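Local coordinates for protein restriction endonuclease LpnPI (Legionella pneumophila subsp. pneumophila str. Philadelphia 1, PDB 4RZL) that recognises modified cytosines in DNA through its N-terminal SRA-like domain, the part described here, and as a whole probably cleaves DNA as an endonuclease, at residues 27-32 and 140-145; 86-91 and 183-188; 124-129 and 215-220. All coordinates share one frame; numbering follows the deposited sequence.

Contact 1 (27-32 and 140-145)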
loop_
_atom_site.group_PDB
_atom_site.type_symbol
_atom_site.label_atom_id
_atom_site.label_comp_id
_atom_site.label_asym_id
_atom_site.label_seq_id
_atom_site.Cartn_x
_atom_site.Cartn_y
_atom_site.Cartn_z
ATOM N N VAL A 27 -0.567 -13.028 -8.021
ATOM C CA VAL A 27 -1.863 -12.471 -8.406
ATOM C C VAL A 27 -2.980 -13.137 -7.611
ATOM O O VAL A 27 -2.971 -14.353 -7.397
ATOM C CB VAL A 27 -2.107 -12.644 -9.923
ATOM C CG1 VAL A 27 -3.565 -12.404 -10.292
ATOM C CG2 VAL A 27 -1.168 -11.720 -10.723
ATOM N N TYR A 28 -3.914 -12.324 -7.136
ATOM C CA TYR A 28 -5.001 -12.803 -6.296
ATOM C C TYR A 28 -6.325 -12.473 -6.969
ATOM O O TYR A 28 -6.688 -11.320 -7.103
ATOM C CB TYR A 28 -4.908 -12.185 -4.898
ATOM C CG TYR A 28 -3.605 -12.556 -4.225
ATOM C CD1 TYR A 28 -2.442 -11.840 -4.474
ATOM C CD2 TYR A 28 -3.529 -13.669 -3.387
ATOM C CE1 TYR A 28 -1.229 -12.205 -3.879
ATOM C CE2 TYR A 28 -2.337 -14.039 -2.789
ATOM C CZ TYR A 28 -1.187 -13.304 -3.035
ATOM O OH TYR A 28 -0.003 -13.688 -2.436
ATOM N N GLU A 29 -7.027 -13.509 -7.408
ATOM C CA GLU A 29 -8.215 -13.336 -8.236
ATOM C C GLU A 29 -9.427 -12.898 -7.437
ATOM O O GLU A 29 -9.681 -13.396 -6.340
ATOM C CB GLU A 29 -8.506 -14.630 -8.985
ATOM C CG GLU A 29 -7.440 -14.926 -10.025
ATOM C CD GLU A 29 -7.864 -15.976 -11.023
ATOM O OE1 GLU A 29 -8.086 -17.135 -10.605
ATOM O OE2 GLU A 29 -7.992 -15.634 -12.216
ATOM N N GLY A 30 -10.169 -11.953 -7.999
ATOM C CA GLY A 30 -11.403 -11.477 -7.402
ATOM C C GLY A 30 -12.601 -12.376 -7.693
ATOM O O GLY A 30 -12.500 -13.351 -8.444
ATOM N N GLY A 31 -13.738 -12.055 -7.087
ATOM C CA GLY A 31 -14.939 -12.848 -7.269
ATOM C C GLY A 31 -15.645 -12.580 -8.588
ATOM O O GLY A 31 -15.188 -11.770 -9.409
ATOM N N SER A 32 -16.772 -13.262 -8.780
ATOM C CA SER A 32 -17.526 -13.204 -10.027
ATOM C C SER A 32 -19.004 -12.875 -9.798
ATOM O O SER A 32 -19.787 -12.817 -10.747
ATOM C CB SER A 32 -17.400 -14.530 -10.769
ATOM O OG SER A 32 -17.717 -15.606 -9.900
ATOM N N THR A 140 -7.590 -10.517 -14.572
ATOM C CA THR A 140 -7.433 -11.863 -15.113
ATOM C C THR A 140 -8.686 -12.246 -15.904
ATOM O O THR A 140 -9.684 -11.536 -15.855
ATOM C CB THR A 140 -7.207 -12.900 -14.004
ATOM O OG1 THR A 140 -8.321 -12.867 -13.112
ATOM C CG2 THR A 140 -5.943 -12.580 -13.217
ATOM N N ALA A 141 -8.657 -13.396 -16.572
ATOM C CA ALA A 141 -9.793 -13.834 -17.379
ATOM C C ALA A 141 -11.032 -14.027 -16.527
ATOM O O ALA A 141 -12.131 -13.674 -16.936
ATOM C CB ALA A 141 -9.464 -15.118 -18.117
ATOM N N SER A 142 -10.854 -14.571 -15.331
ATOM C CA SER A 142 -12.001 -14.902 -14.494
ATOM C C SER A 142 -12.588 -13.701 -13.765
ATOM O O SER A 142 -13.718 -13.769 -13.276
ATOM C CB SER A 142 -11.613 -15.962 -13.463
ATOM O OG SER A 142 -10.676 -15.438 -12.535
ATOM N N SER A 143 -11.829 -12.610 -13.679
ATOM C CA SER A 143 -12.259 -11.458 -12.880
ATOM C C SER A 143 -11.483 -10.195 -13.213
ATOM O O SER A 143 -10.260 -10.210 -13.363
ATOM C CB SER A 143 -12.111 -11.763 -11.384
ATOM O OG SER A 143 -12.501 -10.660 -10.579
ATOM N N SER A 144 -12.199 -9.082 -13.262
ATOM C CA SER A 144 -11.583 -7.799 -13.535
ATOM C C SER A 144 -11.196 -7.141 -12.222
ATOM O O SER A 144 -10.592 -6.068 -12.213
ATOM C CB SER A 144 -12.534 -6.897 -14.322
ATOM O OG SER A 144 -13.712 -6.652 -13.574
ATOM N N ARG A 145 -11.559 -7.787 -11.115
ATOM C CA ARG A 145 -11.264 -7.260 -9.786
ATOM C C ARG A 145 -10.008 -7.901 -9.196
ATOM O O ARG A 145 -9.656 -7.645 -8.048
ATOM C CB ARG A 145 -12.440 -7.512 -8.837
ATOM C CG ARG A 145 -13.768 -6.961 -9.345
ATOM C CD ARG A 145 -13.900 -5.477 -9.098
ATOM N NE ARG A 145 -14.169 -5.192 -7.691
ATOM C CZ ARG A 145 -15.377 -5.244 -7.128
ATOM N NH1 ARG A 145 -16.448 -5.573 -7.850
ATOM N NH2 ARG A 145 -15.516 -4.964 -5.836
HETATM O O HOH W 1 -8.352 -16.215 -14.847
HETATM O O HOH W 2 -12.857 -15.772 -10.019
#
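Glu29 meets the hydroxyls of Thr140 and Ser142, and these side-chain bonds form much of the polar part of the contact. Both hydroxyls donate to one carboxylate oxygen, OE2. The bond from Thr140 OG1 to Glu29 OE2, 2.9 Å, arrives on the anti side, 17° out of the carboxylate plane, whereas Ser142 OG, 2.7 Å from Glu29 OE2, comes from above that plane. A water adds a further bond, donating to Glu29 OE2 while accepting from Ser142 N. So many donors around one oxygen would be expected to favour the ionised acid. Thr140 OG1 is also hydrogen-bonded to Ser146.

These bonds join the loop linking strands 132-137 and 147-155 to the place where strand 27-28, itself paired with 11-12 and 147-155, runs out of the mixed sheet of the DNA recognition domain.

Backbone-directed bonding centres on Ser143. With OG anti to its own backbone N (chi1 179°), the hydroxyl donates to Gly31 O at 3.1 Å. The same OG accepts from Arg145 N, 3.1 Å away, which makes an ST turn. A second water donates to Gly30 O and, weakly, to Ser142 OG. Apolar contact is slight: Val27 CG1 and Thr140 CG2 meet tip to tip at 3.8 Å.

Contact 2 (86-91 and 183-188)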
loop_
_atom_site.group_PDB
_atom_site.type_symbol
_atom_site.label_atom_id
_atom_site.label_comp_id
_atom_site.label_asym_id
_atom_site.label_seq_id
_atom_site.Cartn_x
_atom_site.Cartn_y
_atom_site.Cartn_z
ATOM N N GLY A 86 12.946 -0.468 -6.063
ATOM C CA GLY A 86 12.056 -0.783 -4.948
ATOM C C GLY A 86 11.371 0.474 -4.437
ATOM O O GLY A 86 11.232 0.693 -3.229
ATOM N N GLN A 87 10.961 1.321 -5.374
ATOM C CA GLN A 87 10.336 2.586 -5.035
ATOM C C GLN A 87 8.916 2.649 -5.584
ATOM O O GLN A 87 8.674 2.321 -6.740
ATOM C CB GLN A 87 11.154 3.751 -5.586
ATOM C CG GLN A 87 10.660 5.109 -5.114
ATOM C CD GLN A 87 11.479 6.239 -5.688
ATOM O OE1 GLN A 87 11.113 6.823 -6.701
ATOM N NE2 GLN A 87 12.597 6.552 -5.041
ATOM N N PHE A 88 7.979 3.065 -4.746
ATOM C CA PHE A 88 6.580 3.178 -5.157
ATOM C C PHE A 88 6.119 4.622 -5.074
ATOM O O PHE A 88 6.255 5.260 -4.036
ATOM C CB PHE A 88 5.702 2.289 -4.271
ATOM C CG PHE A 88 4.237 2.313 -4.626
ATOM C CD1 PHE A 88 3.815 2.005 -5.905
ATOM C CD2 PHE A 88 3.289 2.606 -3.663
ATOM C CE1 PHE A 88 2.470 2.011 -6.242
ATOM C CE2 PHE A 88 1.926 2.602 -3.984
ATOM C CZ PHE A 88 1.525 2.307 -5.285
ATOM N N ILE A 89 5.568 5.136 -6.159
ATOM C CA ILE A 89 5.018 6.488 -6.153
ATOM C C ILE A 89 3.506 6.399 -6.171
ATOM O O ILE A 89 2.935 5.752 -7.045
ATOM C CB ILE A 89 5.504 7.311 -7.346
ATOM C CG1 ILE A 89 7.026 7.457 -7.284
ATOM C CG2 ILE A 89 4.832 8.685 -7.349
ATOM C CD1 ILE A 89 7.602 8.172 -8.477
ATOM N N TYR A 90 2.876 7.055 -5.200
ATOM C CA TYR A 90 1.457 6.894 -4.911
ATOM C C TYR A 90 0.762 8.239 -4.744
ATOM O O TYR A 90 1.259 9.103 -4.023
ATOM C CB TYR A 90 1.296 6.068 -3.636
ATOM C CG TYR A 90 -0.122 5.912 -3.146
ATOM C CD1 TYR A 90 -0.973 4.966 -3.704
ATOM C CD2 TYR A 90 -0.603 6.697 -2.107
ATOM C CE1 TYR A 90 -2.269 4.812 -3.236
ATOM C CE2 TYR A 90 -1.908 6.554 -1.635
ATOM C CZ TYR A 90 -2.731 5.612 -2.200
ATOM O OH TYR A 90 -4.020 5.466 -1.723
ATOM N N TYR A 91 -0.379 8.424 -5.398
ATOM C CA TYR A 91 -1.110 9.687 -5.282
ATOM C C TYR A 91 -2.279 9.557 -4.317
ATOM O O TYR A 91 -2.953 8.524 -4.277
ATOM C CB TYR A 91 -1.588 10.164 -6.658
ATOM C CG TYR A 91 -0.453 10.706 -7.495
ATOM C CD1 TYR A 91 0.312 9.862 -8.289
ATOM C CD2 TYR A 91 -0.118 12.056 -7.458
ATOM C CE1 TYR A 91 1.367 10.344 -9.030
ATOM C CE2 TYR A 91 0.932 12.558 -8.225
ATOM C CZ TYR A 91 1.670 11.696 -9.005
ATOM O OH TYR A 91 2.725 12.168 -9.755
ATOM N N ALA A 183 3.136 10.788 -2.860
ATOM C CA ALA A 183 3.868 10.172 -1.753
ATOM C C ALA A 183 4.819 9.104 -2.262
ATOM O O ALA A 183 4.438 8.293 -3.096
ATOM C CB ALA A 183 2.886 9.560 -0.732
ATOM N N ILE A 184 6.039 9.077 -1.729
ATOM C CA ILE A 184 7.050 8.124 -2.183
ATOM C C ILE A 184 7.388 7.123 -1.062
ATOM O O ILE A 184 7.679 7.512 0.068
ATOM C CB ILE A 184 8.324 8.856 -2.663
ATOM C CG1 ILE A 184 7.964 9.866 -3.761
ATOM C CG2 ILE A 184 9.410 7.853 -3.130
ATOM C CD1 ILE A 184 9.157 10.457 -4.504
ATOM N N PHE A 185 7.317 5.836 -1.386
ATOM C CA PHE A 185 7.529 4.760 -0.421
ATOM C C PHE A 185 8.685 3.864 -0.834
ATOM O O PHE A 185 9.012 3.782 -2.017
ATOM C CB PHE A 185 6.271 3.890 -0.284
ATOM C CG PHE A 185 5.068 4.627 0.244
ATOM C CD1 PHE A 185 4.225 5.327 -0.614
ATOM C CD2 PHE A 185 4.783 4.628 1.596
ATOM C CE1 PHE A 185 3.110 6.003 -0.119
ATOM C CE2 PHE A 185 3.667 5.301 2.097
ATOM C CZ PHE A 185 2.834 5.983 1.241
ATOM N N THR A 186 9.258 3.173 0.150
ATOM C CA THR A 186 10.271 2.148 -0.065
ATOM C C THR A 186 9.649 0.764 0.043
ATOM O O THR A 186 8.944 0.474 1.010
ATOM C CB THR A 186 11.401 2.230 0.978
ATOM O OG1 THR A 186 12.010 3.519 0.923
ATOM C CG2 THR A 186 12.445 1.119 0.744
ATOM N N ILE A 187 9.910 -0.094 -0.935
ATOM C CA ILE A 187 9.456 -1.473 -0.828
ATOM C C ILE A 187 10.528 -2.288 -0.101
ATOM O O ILE A 187 11.690 -2.322 -0.504
ATOM C CB ILE A 187 9.142 -2.086 -2.212
ATOM C CG1 ILE A 187 8.052 -1.261 -2.912
ATOM C CG2 ILE A 187 8.684 -3.524 -2.064
ATOM C CD1 ILE A 187 7.663 -1.774 -4.262
ATOM N N LEU A 188 10.127 -2.938 0.983
ATOM C CA LEU A 188 11.063 -3.711 1.799
ATOM C C LEU A 188 11.412 -5.079 1.200
ATOM O O LEU A 188 10.605 -5.701 0.508
ATOM C CB LEU A 188 10.489 -3.913 3.195
ATOM C CG LEU A 188 10.220 -2.654 4.008
ATOM C CD1 LEU A 188 9.538 -3.027 5.318
ATOM C CD2 LEU A 188 11.522 -1.900 4.267
#
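Phe88 and Phe185 form a hydrogen-bonded antiparallel pair whose side chains lie side by side and point the same way, with Phe88 CD2 4.2 Å from Phe185 CD1. The Phe185 ring also reaches the neighbouring pair: its CE1 sits 4.0 Å from Tyr90 CB. The partner of Tyr90 is Ala183, whose small methyl contributes little bulk beside the two aromatic residues. Past the phenylalanines, Ile187 lays CG1 beside Gly86, 3.7 Å from Gly86 O.

The other face carries Gln87, Ile89, Ile184 and Thr186. Here the bump is Ile184 CG2, which fits against the extended chain of Gln87, 3.6 Å from Gln87 CG; CG of Gln87 stands anti to its backbone N (chi1 -172°), which sets it beside this methyl. Ile89 CG1 touches Ile184 CG1 more loosely, at 4.4 Å.

Five backbone hydrogen bonds hold the strands, from Ala183 N to Tyr90 O at one end to Ile187 N and Gly86 O, 2.8 Å apart, at the other. On its other flank the strand begins with a G1 beta bulge, Gly86 and Gln87 both facing Asp82. The aromatic face packs on strands 65-70 and 132-137. Such antiparallel pairing within a curled mixed sheet is consistent with an SRA-like fold.

Contact 3 (124-129 and 215-220)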
loop_
_atom_site.group_PDB
_atom_site.type_symbol
_atom_site.label_atom_id
_atom_site.label_comp_id
_atom_site.label_asym_id
_atom_site.label_seq_id
_atom_site.Cartn_x
_atom_site.Cartn_y
_atom_site.Cartn_z
ATOM N N ASP A 124 10.339 10.144 18.853
ATOM C CA ASP A 124 9.443 9.012 18.599
ATOM C C ASP A 124 9.322 8.704 17.117
ATOM O O ASP A 124 8.221 8.456 16.636
ATOM C CB ASP A 124 8.042 9.300 19.155
ATOM C CG ASP A 124 8.024 9.457 20.657
ATOM O OD1 ASP A 124 8.818 8.772 21.338
ATOM O OD2 ASP A 124 7.227 10.288 21.151
ATOM N N ALA A 125 10.439 8.772 16.397
ATOM C CA ALA A 125 10.437 8.590 14.947
ATOM C C ALA A 125 9.814 7.246 14.558
ATOM O O ALA A 125 10.114 6.217 15.175
ATOM C CB ALA A 125 11.852 8.701 14.401
ATOM N N ARG A 126 8.905 7.290 13.588
ATOM C CA ARG A 126 8.272 6.109 12.994
ATOM C C ARG A 126 7.348 5.371 13.953
ATOM O O ARG A 126 6.774 4.352 13.593
ATOM C CB ARG A 126 9.336 5.145 12.461
ATOM C CG ARG A 126 10.297 5.765 11.463
ATOM C CD ARG A 126 11.486 4.818 11.193
ATOM N NE ARG A 126 12.207 4.567 12.428
ATOM C CZ ARG A 126 13.175 5.345 12.899
ATOM N NH1 ARG A 126 13.572 6.418 12.217
ATOM N NH2 ARG A 126 13.761 5.034 14.046
ATOM N N ARG A 127 7.179 5.899 15.165
ATOM C CA ARG A 127 6.442 5.185 16.211
ATOM C C ARG A 127 5.030 4.754 15.800
ATOM O O ARG A 127 4.586 3.648 16.116
ATOM C CB ARG A 127 6.349 6.048 17.473
ATOM C CG ARG A 127 5.733 5.336 18.668
ATOM C CD ARG A 127 6.609 4.171 19.113
ATOM N NE ARG A 127 8.026 4.541 19.130
ATOM C CZ ARG A 127 8.647 5.104 20.163
ATOM N NH1 ARG A 127 7.980 5.360 21.281
ATOM N NH2 ARG A 127 9.940 5.410 20.078
ATOM N N ILE A 128 4.315 5.628 15.106
ATOM C CA ILE A 128 2.922 5.334 14.798
ATOM C C ILE A 128 2.752 4.731 13.410
ATOM O O ILE A 128 1.641 4.450 12.985
ATOM C CB ILE A 128 2.048 6.594 14.935
ATOM C CG1 ILE A 128 2.578 7.714 14.040
ATOM C CG2 ILE A 128 2.019 7.065 16.393
ATOM C CD1 ILE A 128 1.885 7.832 12.689
ATOM N N VAL A 129 3.861 4.511 12.719
ATOM C CA VAL A 129 3.814 3.953 11.374
ATOM C C VAL A 129 3.559 2.449 11.396
ATOM O O VAL A 129 4.357 1.687 11.944
ATOM C CB VAL A 129 5.127 4.222 10.616
ATOM C CG1 VAL A 129 5.068 3.587 9.225
ATOM C CG2 VAL A 129 5.415 5.730 10.540
ATOM N N TYR A 215 10.147 -4.362 11.180
ATOM C CA TYR A 215 10.458 -4.034 12.577
ATOM C C TYR A 215 11.872 -3.495 12.724
ATOM O O TYR A 215 12.135 -2.653 13.567
ATOM C CB TYR A 215 10.239 -5.257 13.462
ATOM C CG TYR A 215 8.776 -5.609 13.557
ATOM C CD1 TYR A 215 7.855 -4.665 14.007
ATOM C CD2 TYR A 215 8.306 -6.855 13.172
ATOM C CE1 TYR A 215 6.514 -4.961 14.087
ATOM C CE2 TYR A 215 6.962 -7.164 13.253
ATOM C CZ TYR A 215 6.072 -6.214 13.713
ATOM O OH TYR A 215 4.723 -6.503 13.796
ATOM N N GLN A 216 12.773 -3.963 11.871
ATOM C CA GLN A 216 14.109 -3.411 11.809
ATOM C C GLN A 216 14.048 -1.936 11.390
ATOM O O GLN A 216 14.685 -1.082 12.012
ATOM C CB GLN A 216 14.977 -4.231 10.850
ATOM C CG GLN A 216 16.463 -3.879 10.885
ATOM C CD GLN A 216 16.809 -2.607 10.152
ATOM O OE1 GLN A 216 17.476 -1.722 10.702
ATOM N NE2 GLN A 216 16.375 -2.509 8.902
ATOM N N TRP A 217 13.299 -1.643 10.327
ATOM C CA TRP A 217 13.147 -0.261 9.868
ATOM C C TRP A 217 12.538 0.630 10.955
ATOM O O TRP A 217 12.952 1.773 11.124
ATOM C CB TRP A 217 12.280 -0.189 8.600
ATOM C CG TRP A 217 11.964 1.222 8.196
ATOM C CD1 TRP A 217 12.748 2.064 7.438
ATOM C CD2 TRP A 217 10.782 1.972 8.542
ATOM N NE1 TRP A 217 12.113 3.282 7.282
ATOM C CE2 TRP A 217 10.912 3.254 7.946
ATOM C CE3 TRP A 217 9.623 1.680 9.274
ATOM C CZ2 TRP A 217 9.928 4.249 8.081
ATOM C CZ3 TRP A 217 8.646 2.668 9.409
ATOM C CH2 TRP A 217 8.808 3.941 8.813
ATOM N N LYS A 218 11.549 0.106 11.677
ATOM C CA LYS A 218 10.924 0.861 12.766
ATOM C C LYS A 218 11.970 1.303 13.782
ATOM O O LYS A 218 11.926 2.431 14.280
ATOM C CB LYS A 218 9.853 0.023 13.467
ATOM C CG LYS A 218 8.615 -0.184 12.632
ATOM C CD LYS A 218 7.605 0.888 12.926
ATOM C CE LYS A 218 7.041 0.722 14.316
ATOM N NZ LYS A 218 5.781 1.493 14.477
ATOM N N ILE A 219 12.913 0.403 14.071
ATOM C CA ILE A 219 13.991 0.685 15.022
ATOM C C ILE A 219 14.999 1.699 14.492
ATOM O O ILE A 219 15.329 2.661 15.179
ATOM C CB ILE A 219 14.757 -0.608 15.413
ATOM C CG1 ILE A 219 13.840 -1.531 16.211
ATOM C CG2 ILE A 219 15.987 -0.268 16.235
ATOM C CD1 ILE A 219 14.457 -2.874 16.547
ATOM N N SER A 220 15.483 1.487 13.270
ATOM C CA SER A 220 16.633 2.242 12.766
ATOM C C SER A 220 16.316 3.336 11.746
ATOM O O SER A 220 17.137 4.227 11.522
ATOM C CB SER A 220 17.627 1.285 12.122
ATOM O OG SER A 220 17.104 0.808 10.889
HETATM O O HOH W 3 9.340 3.405 15.426
#
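Arg126 and Lys218 exchange hydrogen bonds in both directions, each side chain serving the other's backbone carbonyl. The guanidinium grips Lys218 O side-on with two nitrogens. Arg126 NE lies 2.8 Å from Lys218 O with an N-H...O angle of 162°, and Arg126 NH2 adds a longer, more bent bond to the same oxygen. That oxygen is in the guanidinium plane, while both nitrogens stand above its carbonyl plane, on one face. Ala125 CB and Ser220 C lie over opposite faces of the guanidinium, each offset toward the rim. In return Lys218 NZ donates to three carbonyls: Val129 O at 2.9 Å, Arg127 O at 3.0 Å and Arg126 O at 3.2 Å. Its chain bends at chi2 (-92°) and again at chi3, folding back toward the loop.

The aliphatic part of Arg126 supplies the apolar share. Arg126 CD sits over the face of the six-membered ring of Trp217, 3.6 Å from the ring centroid, in a CH-pi contact. The guanidinium and indole planes are 73° apart, so the charged group does not stack on the ring. Val129 crosses the indole at about a right angle, bringing CG1 to 3.7 Å from Trp217 CZ3.

Two overlapping beta turns present these groups to helix 212-220 near its C-terminal end: a type II turn from Asp124 to Arg127, then a type I turn from Arg126 to Val129. The second gathers the carbonyls around the lysine ammonium. Its closing bond, Val129 N to Arg126 O, approaches that oxygen from the opposite face to Lys218 NZ.

Farther out, a water donates to Ala125 O and to Lys218 O, bridging loop and helix. Val129 and Trp217 both touch Thr119 of helix 108-119 and Pro155 of strand 147-155.

Overall arrangement
Contact 2 is the core of the three, its centre about 9 Å from that of the chain, whereas contacts 1 and 3 are partly buried and lie on opposite sides of that centre, their own centres about 35 Å apart. Contacts 1 and 2 reach the same mixed sheet, one where a short strand runs out into loops, the other between two paired strands. Contact 3 instead joins a loop to helix 212-220; its nearest atoms come within about 5 Å of contact 2 without touching. Chemistry follows place: regular backbone pairing with aromatic and aliphatic cover inside, bridging waters in both outer contacts, with hydroxyls donating to a carboxylate in contact 1 and cationic side chains to backbone carbonyls in contact 3.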